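Local coordinates for geranylgeranyl Pyrophosphate Synthetase (Geoglobus acetivorans, PDB 5JFQ) that catalyses the stepwise addition of three isopentenyl diphosphate molecules to dimethylallyl diphosphate, making mainly geranylgeranyl diphosphate and some farnesyl diphosphate, with magnesium as cofactor, at the interface of chains A and B. Numbering follows the deposited sequence. Chains: chain A/B, Geranylgeranyl Pyrophosphate Synthetase.

The interface of chains A and B. Residues chain A 142, 145, 149; chain B 27-29, 33, 118, 121.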
ATOM      1  N   ARG A 142       8.054   3.088   7.428  1.00 43.60           N
ATOM      2  CA  ARG A 142       8.209   2.264   8.622  1.00 45.72           C
ATOM      3  C   ARG A 142       6.957   2.332   9.493  1.00 40.58           C
ATOM      4  O   ARG A 142       6.546   1.322  10.074  1.00 41.36           O
ATOM      5  CB  ARG A 142       9.471   2.668   9.392  1.00 42.28           C
ATOM      6  CG  ARG A 142       9.679   2.048  10.818  1.00 48.02           C
ATOM      7  CD  ARG A 142       9.469   0.527  10.947  1.00 56.60           C
ATOM      8  NE  ARG A 142       9.764  -0.224   9.721  1.00 65.68           N
ATOM      9  CZ  ARG A 142       9.619  -1.545   9.576  1.00 58.26           C
ATOM     10  NH1 ARG A 142       9.181  -2.299  10.592  1.00 58.12           N
ATOM     11  NH2 ARG A 142       9.914  -2.109   8.406  1.00 53.23           N
ATOM     12  N   VAL A 145       4.307   0.081   7.993  1.00 42.11           N
ATOM     13  CA  VAL A 145       4.566  -1.302   8.390  1.00 40.41           C
ATOM     14  C   VAL A 145       4.086  -1.530   9.800  1.00 42.75           C
ATOM     15  O   VAL A 145       3.493  -2.566  10.110  1.00 48.05           O
ATOM     16  CB  VAL A 145       6.054  -1.656   8.267  1.00 42.31           C
ATOM     17  CG1 VAL A 145       6.352  -2.908   9.096  1.00 37.89           C
ATOM     18  CG2 VAL A 145       6.425  -1.865   6.810  1.00 45.49           C
ATOM     19  N   GLU A 149       1.268  -4.133  11.481  1.00 43.31           N
ATOM     20  CA  GLU A 149       1.519  -4.950  12.661  1.00 42.82           C
ATOM     21  C   GLU A 149       0.497  -4.652  13.750  1.00 42.08           C
ATOM     22  O   GLU A 149       0.036  -5.561  14.446  1.00 43.71           O
ATOM     23  CB  GLU A 149       2.943  -4.724  13.170  1.00 37.84           C
ATOM     24  CG  GLU A 149       3.996  -5.163  12.194  1.00 44.43           C
ATOM     25  CD  GLU A 149       5.341  -4.578  12.524  1.00 43.41           C
ATOM     26  OE1 GLU A 149       5.401  -3.853  13.531  1.00 44.99           O
ATOM     27  OE2 GLU A 149       6.318  -4.849  11.797  1.00 44.45           O
TER
ATOM     28  N   GLN B  27       9.822 -11.467  11.052  1.00 56.54           N
ATOM     29  CA  GLN B  27       9.830 -10.588  12.212  1.00 52.43           C
ATOM     30  C   GLN B  27       8.516 -10.827  12.962  1.00 56.35           C
ATOM     31  O   GLN B  27       7.691 -11.646  12.544  1.00 53.01           O
ATOM     32  CB  GLN B  27      10.043  -9.156  11.719  1.00 53.81           C
ATOM     33  CG  GLN B  27      10.132  -8.050  12.732  1.00 62.89           C
ATOM     34  CD  GLN B  27       9.920  -6.709  12.050  1.00 64.90           C
ATOM     35  OE1 GLN B  27      10.435  -6.490  10.945  1.00 59.16           O
ATOM     36  NE2 GLN B  27       9.122  -5.821  12.673  1.00 60.12           N
ATOM     37  N   GLU B  28       8.332 -10.118  14.143  1.00 56.02           N
ATOM     38  CA  GLU B  28       7.018 -10.290  14.751  1.00 50.28           C
ATOM     39  C   GLU B  28       6.047  -9.232  14.232  1.00 50.30           C
ATOM     40  O   GLU B  28       6.470  -8.170  13.782  1.00 53.85           O
ATOM     41  CB  GLU B  28       7.110 -10.191  16.266  1.00 56.75           C
ATOM     42  CG  GLU B  28       7.603 -11.464  16.944  1.00 64.34           C
ATOM     43  CD  GLU B  28       6.509 -12.533  17.054  1.00 71.00           C
ATOM     44  OE1 GLU B  28       6.848 -13.720  17.286  1.00 74.95           O
ATOM     45  OE2 GLU B  28       5.308 -12.187  16.920  1.00 70.42           O
ATOM     46  N   PRO B  29       4.725  -9.487  14.211  1.00 55.91           N
ATOM     47  CA  PRO B  29       4.009 -10.744  14.487  1.00 48.34           C
ATOM     48  C   PRO B  29       4.331 -11.798  13.434  1.00 51.76           C
ATOM     49  O   PRO B  29       4.127 -11.513  12.239  1.00 52.10           O
ATOM     50  CB  PRO B  29       2.534 -10.342  14.412  1.00 42.67           C
ATOM     51  CG  PRO B  29       2.508  -8.866  14.487  1.00 47.35           C
ATOM     52  CD  PRO B  29       3.792  -8.399  13.876  1.00 47.45           C
ATOM     53  N   TYR B  33       4.284 -11.876   9.099  1.00 45.13           N
ATOM     54  CA  TYR B  33       5.471 -11.968   8.263  1.00 46.55           C
ATOM     55  C   TYR B  33       5.598 -13.332   7.600  1.00 50.96           C
ATOM     56  O   TYR B  33       6.153 -13.428   6.497  1.00 51.55           O
ATOM     57  CB  TYR B  33       6.711 -11.612   9.090  1.00 49.55           C
ATOM     58  CG  TYR B  33       6.834 -10.115   9.276  1.00 47.55           C
ATOM     59  CD1 TYR B  33       6.268  -9.475  10.372  1.00 47.21           C
ATOM     60  CD2 TYR B  33       7.460  -9.333   8.317  1.00 47.04           C
ATOM     61  CE1 TYR B  33       6.362  -8.100  10.525  1.00 49.36           C
ATOM     62  CE2 TYR B  33       7.559  -7.954   8.458  1.00 48.51           C
ATOM     63  CZ  TYR B  33       7.013  -7.344   9.564  1.00 47.44           C
ATOM     64  OH  TYR B  33       7.111  -5.972   9.694  1.00 47.91           O
ATOM     65  N   GLU B 118       7.139  -1.720   2.850  1.00 42.05           N
ATOM     66  CA  GLU B 118       8.529  -2.136   2.916  1.00 42.42           C
ATOM     67  C   GLU B 118       9.273  -1.745   1.651  1.00 44.50           C
ATOM     68  O   GLU B 118      10.455  -1.374   1.716  1.00 47.51           O
ATOM     69  CB  GLU B 118       8.621  -3.636   3.182  1.00 39.82           C
ATOM     70  CG  GLU B 118       8.531  -3.992   4.661  1.00 37.90           C
ATOM     71  CD  GLU B 118       8.514  -5.502   4.930  1.00 50.03           C
ATOM     72  OE1 GLU B 118       7.909  -6.266   4.126  1.00 45.70           O
ATOM     73  OE2 GLU B 118       9.098  -5.922   5.965  1.00 51.14           O
ATOM     74  N   GLU B 121      10.365   1.771   1.878  1.00 43.72           N
ATOM     75  CA  GLU B 121      11.459   1.930   2.819  1.00 43.25           C
ATOM     76  C   GLU B 121      12.756   1.423   2.214  1.00 50.87           C
ATOM     77  O   GLU B 121      13.828   1.998   2.445  1.00 49.07           O
ATOM     78  CB  GLU B 121      11.170   1.206   4.129  1.00 44.28           C
ATOM     79  CG  GLU B 121      12.272   1.383   5.137  1.00 49.84           C
ATOM     80  CD  GLU B 121      12.091   0.573   6.392  1.00 52.57           C
ATOM     81  OE1 GLU B 121      11.061  -0.111   6.527  1.00 50.76           O
ATOM     82  OE2 GLU B 121      12.997   0.626   7.249  1.00 60.90           O
TER
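Helix 130-159 of chain A meets helix 105-123, the loop at 27-29 and the short helix 30-36 of chain B, an example of polar pairs spaced along one helix tying two subunits together. At one end, the guanidinium of A:Arg142 reaches B:Glu121 obliquely. A:Arg142 CG lies anti to the backbone N (chi1 171°), and bends at the next two torsions turn the group so that NH2 donates to B:Glu121 OE1 at 3.0 Å. This salt bridge is nearly straight (165° at the hydrogen), lies in the guanidinium plane and uses the carboxylate's syn lone pair; the two planes are 66° apart. Within chain A, A:Val145 CB sits 3.7 Å above the guanidinium plane, over its centre, and should help to fix its rotation. The CG2 methyl of A:Val145 packs crosswise on B:Glu118 CG at 3.7 Å. One turn further on, the extended A:Glu149 takes a hydrogen bond through the anti lone pair of OE2 from the phenol OH of B:Tyr33, 2.5 Å away, with OE2 at the ring's edge. B:Gln27 CB lies over the ring centre and backs the tyrosine from its own chain. B:Pro29, which follows a cis peptide bond, sets CD against A:Glu149 CG at 3.7 Å. The patch belongs to the homodimer interface of the all-helical prenyltransferase fold, and two-fold symmetry repeats it with the chains exchanged.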